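Low molecular weight protein-tyrosine-phosphatase PtpA (PDB 3ROF) hydrolyses phosphotyrosine in proteins and is probably secreted as an effector that counteracts host defences and supports survival inside macrophages. Local coordinates at residues A[20-25]-A[130-135]; A[25-30]-A[39-44]; A[64-69]-A[134-139]. All coordinates share one frame; numbering follows the deposited sequence.

Contact 1: A[20-25]-A[130-135]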
loop_
_atom_site.group_PDB
_atom_site.type_symbol
_atom_site.label_atom_id
_atom_site.label_comp_id
_atom_site.label_asym_id
_atom_site.label_seq_id
_atom_site.Cartn_x
_atom_site.Cartn_y
_atom_site.Cartn_z
ATOM N N SER A 20 -2.521 -2.936 -3.591
ATOM C CA SER A 20 -1.431 -2.717 -2.657
ATOM C C SER A 20 -0.084 -3.223 -3.175
ATOM O O SER A 20 0.914 -2.590 -2.868
ATOM C CB SER A 20 -1.754 -3.220 -1.249
ATOM O OG SER A 20 -1.949 -4.626 -1.166
ATOM N N PRO A 21 0.005 -4.315 -3.969
ATOM C CA PRO A 21 1.316 -4.636 -4.513
ATOM C C PRO A 21 1.796 -3.545 -5.469
ATOM O O PRO A 21 2.987 -3.230 -5.528
ATOM C CB PRO A 21 1.096 -5.981 -5.249
ATOM C CG PRO A 21 -0.071 -6.585 -4.532
ATOM C CD PRO A 21 -0.979 -5.394 -4.239
ATOM N N MET A 22 0.877 -3.004 -6.276
ATOM C CA MET A 22 1.289 -1.965 -7.186
ATOM C C MET A 22 1.875 -0.768 -6.420
ATOM O O MET A 22 2.937 -0.230 -6.764
ATOM C CB MET A 22 0.118 -1.499 -8.070
ATOM C CG MET A 22 0.614 -0.689 -9.212
ATOM S SD MET A 22 -0.649 0.209 -10.145
ATOM C CE MET A 22 -1.678 -1.120 -10.754
ATOM N N ALA A 23 1.150 -0.336 -5.383
ATOM C CA ALA A 23 1.595 0.768 -4.573
ATOM C C ALA A 23 2.938 0.473 -3.884
ATOM O O ALA A 23 3.812 1.320 -3.825
ATOM C CB ALA A 23 0.535 1.155 -3.553
ATOM N N GLU A 24 3.073 -0.752 -3.330
ATOM C CA GLU A 24 4.301 -1.128 -2.659
ATOM C C GLU A 24 5.473 -0.993 -3.605
ATOM O O GLU A 24 6.518 -0.440 -3.249
ATOM C CB GLU A 24 4.206 -2.568 -2.139
ATOM C CG GLU A 24 5.504 -3.100 -1.622
ATOM C CD GLU A 24 5.497 -4.556 -1.214
ATOM O OE1 GLU A 24 4.460 -5.232 -1.240
ATOM O OE2 GLU A 24 6.622 -5.049 -0.900
ATOM N N ALA A 25 5.346 -1.565 -4.810
ATOM C CA ALA A 25 6.466 -1.568 -5.740
ATOM C C ALA A 25 6.825 -0.140 -6.182
ATOM O O ALA A 25 7.997 0.211 -6.281
ATOM C CB ALA A 25 6.124 -2.425 -6.936
ATOM N N ASN A 130 -10.556 -3.968 -14.237
ATOM C CA ASN A 130 -9.423 -4.112 -15.136
ATOM C C ASN A 130 -8.708 -2.780 -15.413
ATOM O O ASN A 130 -7.862 -2.721 -16.292
ATOM C CB ASN A 130 -9.754 -4.804 -16.466
ATOM C CG ASN A 130 -8.600 -5.629 -16.982
ATOM O OD1 ASN A 130 -7.936 -6.336 -16.220
ATOM N ND2 ASN A 130 -8.353 -5.557 -18.285
ATOM N N ASN A 131 -9.003 -1.736 -14.632
ATOM C CA ASN A 131 -8.421 -0.426 -14.884
ATOM C C ASN A 131 -7.102 -0.250 -14.109
ATOM O O ASN A 131 -6.983 0.603 -13.212
ATOM C CB ASN A 131 -9.415 0.677 -14.545
ATOM C CG ASN A 131 -8.932 2.022 -14.970
ATOM O OD1 ASN A 131 -7.954 2.139 -15.700
ATOM N ND2 ASN A 131 -9.601 3.065 -14.500
ATOM N N PHE A 132 -6.102 -1.038 -14.473
ATOM C CA PHE A 132 -4.834 -0.969 -13.777
ATOM C C PHE A 132 -4.128 0.346 -14.035
ATOM O O PHE A 132 -3.430 0.842 -13.136
ATOM C CB PHE A 132 -3.985 -2.189 -14.167
ATOM C CG PHE A 132 -4.510 -3.446 -13.568
ATOM C CD1 PHE A 132 -4.087 -3.877 -12.324
ATOM C CD2 PHE A 132 -5.479 -4.208 -14.225
ATOM C CE1 PHE A 132 -4.601 -5.029 -11.754
ATOM C CE2 PHE A 132 -5.986 -5.379 -13.639
ATOM C CZ PHE A 132 -5.564 -5.769 -12.385
ATOM N N GLU A 133 -4.303 0.924 -15.224
ATOM C CA GLU A 133 -3.707 2.229 -15.502
ATOM C C GLU A 133 -4.257 3.310 -14.589
ATOM O O GLU A 133 -3.517 4.183 -14.116
ATOM C CB GLU A 133 -3.874 2.605 -16.970
ATOM C CG GLU A 133 -3.103 3.857 -17.306
ATOM C CD GLU A 133 -3.157 4.188 -18.779
ATOM O OE1 GLU A 133 -3.367 3.240 -19.576
ATOM O OE2 GLU A 133 -2.999 5.384 -19.134
ATOM N N GLY A 134 -5.554 3.260 -14.317
ATOM C CA GLY A 134 -6.150 4.227 -13.423
ATOM C C GLY A 134 -5.602 4.123 -12.027
ATOM O O GLY A 134 -5.378 5.120 -11.336
ATOM N N VAL A 135 -5.371 2.900 -11.559
ATOM C CA VAL A 135 -4.776 2.680 -10.240
ATOM C C VAL A 135 -3.361 3.241 -10.194
ATOM O O VAL A 135 -2.967 3.925 -9.239
ATOM C CB VAL A 135 -4.830 1.188 -9.859
ATOM C CG1 VAL A 135 -4.042 0.956 -8.576
ATOM C CG2 VAL A 135 -6.284 0.715 -9.730
#
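M22 meets F132 and V135 at the first turn of helix 132-153, whose start is held by a capping bond: G134 N donates to N131 OD1 at 3.0 Å. N131 is the N-cap residue. The donor stands above the plane of its side-chain carbonyl. N131 is also the centre of an inverse gamma turn, and its backbone N bonds T129 OG1.

M22 reaches in from helix 19-33. Its chain runs out almost fully extended through the first two torsions. It then bends at the last one (chi3 -61°), which turns the methyl group across V135. SD and CE both touch the same branch: V135 CG1 is 3.8 Å from M22 SD and equally far from M22 CE. That branch lies anti to the backbone N of V135 (chi1 172°). The methyl also reaches the edge of the F132 ring, with M22 CE 4.0 Å from F132 CD1 and near the ring plane. On the backbone side, M22 CE sits 3.5 Å from F132 O.

T59 of helix 57-65 touches both M22 and F132, and the F132 ring also meets H56. The probable active site is close by. The nearest side-chain atoms of V135 and R19, a probable active-site residue, are about 4 Å apart. Those of F132 and D125, the probable proton donor, are about 7 Å apart.

No hydrogen bond crosses between the two segments. The three touching residues are buried, and apolar packing of a thioether, a valine branch and a ring edge joins them. The methyl next to sulfur may be slightly polarised, which would suit its place beside F132 O.

Contact 2: A[25-30]-A[39-44]. With PO4 (phosphate ion), chain D.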
loop_
_atom_site.group_PDB
_atom_site.type_symbol
_atom_site.label_atom_id
_atom_site.label_comp_id
_atom_site.label_asym_id
_atom_site.label_seq_id
_atom_site.Cartn_x
_atom_site.Cartn_y
_atom_site.Cartn_z
ATOM N N ALA A 25 5.346 -1.565 -4.810
ATOM C CA ALA A 25 6.466 -1.568 -5.740
ATOM C C ALA A 25 6.825 -0.140 -6.182
ATOM O O ALA A 25 7.997 0.211 -6.281
ATOM C CB ALA A 25 6.124 -2.425 -6.936
ATOM N N ILE A 26 5.810 0.664 -6.487
ATOM C CA ILE A 26 6.059 2.041 -6.905
ATOM C C ILE A 26 6.759 2.812 -5.774
ATOM O O ILE A 26 7.719 3.522 -5.988
ATOM C CB ILE A 26 4.745 2.738 -7.329
ATOM C CG1 ILE A 26 4.183 2.108 -8.593
ATOM C CG2 ILE A 26 4.958 4.251 -7.456
ATOM C CD1 ILE A 26 2.759 2.485 -8.879
ATOM N N MET A 27 6.227 2.691 -4.555
ATOM C CA MET A 27 6.776 3.380 -3.399
ATOM C C MET A 27 8.230 2.985 -3.141
ATOM O O MET A 27 9.095 3.849 -2.924
ATOM C CB MET A 27 5.913 3.060 -2.169
ATOM C CG MET A 27 6.317 3.745 -0.880
ATOM S SD MET A 27 5.805 5.464 -0.908
ATOM C CE MET A 27 5.985 5.857 0.842
ATOM N N ARG A 28 8.500 1.667 -3.194
ATOM C CA ARG A 28 9.874 1.215 -2.978
ATOM C C ARG A 28 10.825 1.826 -4.004
ATOM O O ARG A 28 11.920 2.303 -3.656
ATOM C CB ARG A 28 9.938 -0.312 -3.037
ATOM C CG ARG A 28 11.353 -0.848 -2.902
ATOM C CD ARG A 28 11.376 -2.386 -2.834
ATOM N NE ARG A 28 10.719 -2.830 -1.612
ATOM C CZ ARG A 28 9.571 -3.498 -1.541
ATOM N NH1 ARG A 28 8.998 -3.993 -2.616
ATOM N NH2 ARG A 28 9.016 -3.677 -0.362
ATOM N N GLN A 29 10.438 1.819 -5.275
ATOM C CA GLN A 29 11.303 2.375 -6.292
ATOM C C GLN A 29 11.448 3.884 -6.126
ATOM O O GLN A 29 12.525 4.427 -6.349
ATOM C CB GLN A 29 10.775 2.017 -7.682
ATOM C CG GLN A 29 11.699 2.511 -8.781
ATOM C CD GLN A 29 13.057 1.794 -8.765
ATOM O OE1 GLN A 29 13.161 0.575 -8.594
ATOM N NE2 GLN A 29 14.114 2.569 -8.978
ATOM N N ARG A 30 10.359 4.565 -5.754
ATOM C CA ARG A 30 10.400 6.003 -5.613
ATOM C C ARG A 30 11.373 6.382 -4.485
ATOM O O ARG A 30 12.129 7.362 -4.637
ATOM C CB ARG A 30 8.991 6.565 -5.359
ATOM C CG ARG A 30 8.983 8.085 -5.368
ATOM C CD ARG A 30 9.506 8.607 -6.679
ATOM N NE ARG A 30 9.279 10.034 -6.844
ATOM C CZ ARG A 30 9.555 10.653 -7.979
ATOM N NH1 ARG A 30 10.146 9.988 -8.957
ATOM N NH2 ARG A 30 9.251 11.931 -8.115
ATOM N N ILE A 39 12.710 4.167 5.181
ATOM C CA ILE A 39 11.317 3.737 5.060
ATOM C C ILE A 39 11.279 2.372 4.372
ATOM O O ILE A 39 11.745 2.227 3.234
ATOM C CB ILE A 39 10.464 4.746 4.281
ATOM C CG1 ILE A 39 10.444 6.100 4.993
ATOM C CG2 ILE A 39 9.051 4.228 4.115
ATOM C CD1 ILE A 39 9.803 7.218 4.176
ATOM N N LYS A 40 10.721 1.386 5.072
ATOM C CA LYS A 40 10.542 0.033 4.538
ATOM C C LYS A 40 9.088 -0.173 4.163
ATOM O O LYS A 40 8.207 0.242 4.915
ATOM C CB LYS A 40 10.946 -1.001 5.577
ATOM C CG LYS A 40 10.942 -2.408 5.045
ATOM C CD LYS A 40 11.463 -3.436 6.047
ATOM C CE LYS A 40 11.377 -4.846 5.468
ATOM N NZ LYS A 40 11.787 -5.897 6.447
ATOM N N VAL A 41 8.839 -0.712 2.971
ATOM C CA VAL A 41 7.495 -0.828 2.444
ATOM C C VAL A 41 7.021 -2.275 2.494
ATOM O O VAL A 41 7.814 -3.216 2.268
ATOM C CB VAL A 41 7.437 -0.288 1.010
ATOM C CG1 VAL A 41 5.996 -0.054 0.593
ATOM C CG2 VAL A 41 8.213 1.019 0.861
ATOM N N HIS A 42 5.728 -2.427 2.780
ATOM C CA HIS A 42 5.069 -3.725 2.895
ATOM C C HIS A 42 3.707 -3.652 2.230
ATOM O O HIS A 42 3.196 -2.560 1.963
ATOM C CB HIS A 42 4.830 -4.049 4.370
ATOM C CG HIS A 42 6.037 -3.930 5.229
ATOM N ND1 HIS A 42 6.770 -5.014 5.675
ATOM C CD2 HIS A 42 6.609 -2.846 5.785
ATOM C CE1 HIS A 42 7.750 -4.591 6.456
ATOM N NE2 HIS A 42 7.662 -3.283 6.551
ATOM N N SER A 43 3.050 -4.795 2.090
ATOM C CA SER A 43 1.654 -4.803 1.709
ATOM C C SER A 43 0.940 -6.016 2.297
ATOM O O SER A 43 1.562 -7.065 2.543
ATOM C CB SER A 43 1.493 -4.759 0.191
ATOM O OG SER A 43 2.039 -5.905 -0.438
ATOM N N ARG A 44 -0.375 -5.851 2.475
ATOM C CA ARG A 44 -1.226 -6.890 3.001
ATOM C C ARG A 44 -2.573 -6.800 2.308
ATOM O O ARG A 44 -2.969 -5.736 1.815
ATOM C CB ARG A 44 -1.448 -6.707 4.507
ATOM C CG ARG A 44 -0.246 -6.809 5.413
ATOM C CD ARG A 44 0.319 -8.206 5.420
ATOM N NE ARG A 44 1.342 -8.413 6.458
ATOM C CZ ARG A 44 2.629 -8.198 6.274
ATOM N NH1 ARG A 44 3.083 -7.697 5.127
ATOM N NH2 ARG A 44 3.480 -8.429 7.276
HETATM P P PO4 D . 6.878 -8.603 5.501
HETATM O O1 PO4 D . 8.342 -8.250 5.609
HETATM O O2 PO4 D . 6.393 -9.065 6.839
HETATM O O3 PO4 D . 5.980 -7.421 5.178
HETATM O O4 PO4 D . 6.623 -9.727 4.526
HETATM O O HOH W 1 10.956 -1.702 1.197
#
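M27 and R28 of helix 19-33 meet V41 of strand 39-45 inside a beta-alpha-beta crossover made with strand 7-13. The two helix residues approach V41 differently. M27 CG rests 3.7 Å from V41 CG2, an apolar contact. M27 was modelled in two conformers, so this contact describes one of them. R28 reaches the backbone of V41 instead. Its chain is extended and then bends (chi3 -66°), which sets the guanidinium edge towards the strand. R28 NH2 comes within 2.9 Å of V41 O.

A water joins the same two residues. It accepts from R28 NE at 3.0 Å and from V41 N at 2.9 Å. A salt bridge to E24, one turn earlier on the helix, fixes the guanidinium further. Behind V41 and M27 lies F11 of strand 7-13.

Farther along the strand, a phosphate, probably from the crystallisation liquor, is bound by H42 and R44. R44 gives NH2 to phosphate O2 and NH1 to phosphate O3. R44 NH1 also donates to S43 O, and R44 NE pairs with D82. H42 NE2 bonds D8 OD1, which is consistent with a protonated ring. The other ring nitrogen makes the shortest bond to the anion: H42 ND1 donates to phosphate O3 at 2.6 Å, nearly straight at 168°.

Contact 3: A[64-69]-A[134-139]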
loop_
_atom_site.group_PDB
_atom_site.type_symbol
_atom_site.label_atom_id
_atom_site.label_comp_id
_atom_site.label_asym_id
_atom_site.label_seq_id
_atom_site.Cartn_x
_atom_site.Cartn_y
_atom_site.Cartn_z
ATOM N N ASN A 64 5.923 -3.811 -15.078
ATOM C CA ASN A 64 6.917 -4.128 -16.110
ATOM C C ASN A 64 7.024 -2.989 -17.131
ATOM O O ASN A 64 8.106 -2.634 -17.565
ATOM C CB ASN A 64 6.542 -5.413 -16.835
ATOM C CG ASN A 64 6.765 -6.668 -15.983
ATOM O OD1 ASN A 64 7.529 -6.644 -15.015
ATOM N ND2 ASN A 64 6.117 -7.764 -16.353
ATOM N N LYS A 65 5.890 -2.410 -17.512
ATOM C CA LYS A 65 5.834 -1.379 -18.551
ATOM C C LYS A 65 6.661 -0.181 -18.124
ATOM O O LYS A 65 7.243 0.502 -18.941
ATOM C CB LYS A 65 4.383 -0.920 -18.758
ATOM C CG LYS A 65 4.225 0.245 -19.705
ATOM C CD LYS A 65 2.754 0.575 -19.915
ATOM C CE LYS A 65 2.580 1.716 -20.913
ATOM N NZ LYS A 65 1.162 1.881 -21.341
ATOM N N HIS A 66 6.671 0.080 -16.814
ATOM C CA HIS A 66 7.358 1.248 -16.242
ATOM C C HIS A 66 8.696 0.894 -15.564
ATOM O O HIS A 66 9.285 1.712 -14.853
ATOM C CB HIS A 66 6.410 1.982 -15.293
ATOM C CG HIS A 66 5.220 2.553 -15.977
ATOM N ND1 HIS A 66 5.296 3.655 -16.803
ATOM C CD2 HIS A 66 3.924 2.180 -15.966
ATOM C CE1 HIS A 66 4.091 3.930 -17.274
ATOM N NE2 HIS A 66 3.247 3.038 -16.787
ATOM N N ASN A 67 9.163 -0.331 -15.795
ATOM C CA ASN A 67 10.441 -0.778 -15.265
ATOM C C ASN A 67 10.533 -0.643 -13.745
ATOM O O ASN A 67 11.532 -0.162 -13.189
ATOM C CB ASN A 67 11.571 -0.006 -15.934
ATOM C CG ASN A 67 11.643 -0.300 -17.411
ATOM O OD1 ASN A 67 11.685 -1.454 -17.807
ATOM N ND2 ASN A 67 11.589 0.737 -18.232
ATOM N N ILE A 68 9.496 -1.127 -13.078
ATOM C CA ILE A 68 9.425 -1.095 -11.624
ATOM C C ILE A 68 9.527 -2.549 -11.136
ATOM O O ILE A 68 8.650 -3.350 -11.413
ATOM C CB ILE A 68 8.122 -0.431 -11.133
ATOM C CG1 ILE A 68 8.019 0.992 -11.675
ATOM C CG2 ILE A 68 8.058 -0.461 -9.623
ATOM C CD1 ILE A 68 6.648 1.594 -11.454
ATOM N N PRO A 69 10.573 -2.908 -10.387
ATOM C CA PRO A 69 10.689 -4.299 -9.928
ATOM C C PRO A 69 9.719 -4.682 -8.827
ATOM O O PRO A 69 9.290 -3.854 -8.005
ATOM C CB PRO A 69 12.135 -4.397 -9.429
ATOM C CG PRO A 69 12.533 -3.033 -9.141
ATOM C CD PRO A 69 11.711 -2.085 -9.959
ATOM N N GLY A 134 -5.554 3.260 -14.317
ATOM C CA GLY A 134 -6.150 4.227 -13.423
ATOM C C GLY A 134 -5.602 4.123 -12.027
ATOM O O GLY A 134 -5.378 5.120 -11.336
ATOM N N VAL A 135 -5.371 2.900 -11.559
ATOM C CA VAL A 135 -4.776 2.680 -10.240
ATOM C C VAL A 135 -3.361 3.241 -10.194
ATOM O O VAL A 135 -2.967 3.925 -9.239
ATOM C CB VAL A 135 -4.830 1.188 -9.859
ATOM C CG1 VAL A 135 -4.042 0.956 -8.576
ATOM C CG2 VAL A 135 -6.284 0.715 -9.730
ATOM N N TYR A 136 -2.587 2.943 -11.232
ATOM C CA TYR A 136 -1.231 3.485 -11.357
ATOM C C TYR A 136 -1.261 5.000 -11.249
ATOM O O TYR A 136 -0.488 5.593 -10.490
ATOM C CB TYR A 136 -0.646 3.025 -12.696
ATOM C CG TYR A 136 0.723 3.566 -13.007
ATOM C CD1 TYR A 136 1.861 2.975 -12.493
ATOM C CD2 TYR A 136 0.864 4.663 -13.824
ATOM C CE1 TYR A 136 3.128 3.473 -12.793
ATOM C CE2 TYR A 136 2.109 5.189 -14.128
ATOM C CZ TYR A 136 3.230 4.583 -13.624
ATOM O OH TYR A 136 4.467 5.109 -13.956
ATOM N N ASP A 137 -2.142 5.662 -11.999
ATOM C CA ASP A 137 -2.220 7.110 -11.975
ATOM C C ASP A 137 -2.568 7.602 -10.562
ATOM O O ASP A 137 -2.016 8.600 -10.100
ATOM C CB ASP A 137 -3.254 7.619 -12.974
ATOM C CG ASP A 137 -2.873 7.389 -14.411
ATOM O OD1 ASP A 137 -1.740 7.075 -14.729
ATOM O OD2 ASP A 137 -3.774 7.557 -15.275
ATOM N N MET A 138 -3.465 6.894 -9.867
ATOM C CA MET A 138 -3.827 7.273 -8.505
ATOM C C MET A 138 -2.642 7.150 -7.566
ATOM O O MET A 138 -2.379 8.060 -6.752
ATOM C CB MET A 138 -4.997 6.424 -8.010
ATOM C CG MET A 138 -6.313 6.936 -8.560
ATOM S SD MET A 138 -7.662 5.819 -8.130
ATOM C CE MET A 138 -9.087 6.879 -8.442
ATOM N N VAL A 139 -1.880 6.058 -7.647
ATOM C CA VAL A 139 -0.692 5.949 -6.804
ATOM C C VAL A 139 0.315 7.055 -7.108
ATOM O O VAL A 139 0.836 7.690 -6.189
ATOM C CB VAL A 139 -0.009 4.566 -6.989
ATOM C CG1 VAL A 139 1.281 4.509 -6.159
ATOM C CG2 VAL A 139 -0.944 3.454 -6.559
#
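A Schellman motif ends helix 57-65, and H66 within it stacks its ring on Y136 of helix 132-153. The motif has N67, with positive phi, as its C-prime residue. Its two backbone bonds run from I68 N to L63 O and from N67 N to N64 O. The turn leaves H66 as the first residue beyond the helix, with its side chain directed at the neighbouring helix.

The two rings form an offset stack. The centroids of the H66 and Y136 rings are 4.2 Å apart and their planes differ by 7°. The side chains come from opposite directions, so the hydroxyl end of the phenol overlaps the imidazole. The hydroxyl of Y136 is over the centre of the imidazole, with Y136 OH 3.3 Å from H66 CG. In return, H66 CD2 lies over one face of the phenol ring, towards its rim, and is 3.4 Å from Y136 CZ. Y136 is placed for this by its first torsion, with CG anti to the backbone N (chi1 177°). The other face of the imidazole is approached by the aliphatic chain of K65, through CG.

I68 adds a second, apolar touch. Its CD1 is at the edge of the Y136 ring, 4.2 Å from Y136 CE1 and near the ring plane. Y136 therefore has a histidine over a face and an isoleucine methyl at its rim. The joint is a surface one, and its three touching residues are all partly exposed.

Three helices come together around it. I62 of helix 57-65 also packs on Y136. I68 turns to A25 and I26 of helix 19-33, and V139 of helix 132-153 touches the same I26. The contact thus joins the end of helix 57-65 to helix 132-153, with helix 19-33 alongside.

From the N terminus, helix 19-33 comes first and opens contacts 1 and 2, which share A25. Contact 2 closes soonest, across a short loop to strand 39-45, and ties the helix to the edge of the parallel sheet. Contact 3 opens next, at the end of helix 57-65. Contact 1 closes only at 130-135, so contact 2 is nested inside its loop. Contact 3 closes on the same stretch, sharing G134 and V135, and follows contact 2 in series. E24 OE1 probably hydrogen-bonds S43 OG between contacts 1 and 2, while M22 SD packs on Y136 N between contacts 1 and 3. Together they join helices 19-33, 57-65 and 132-153 to the sheet.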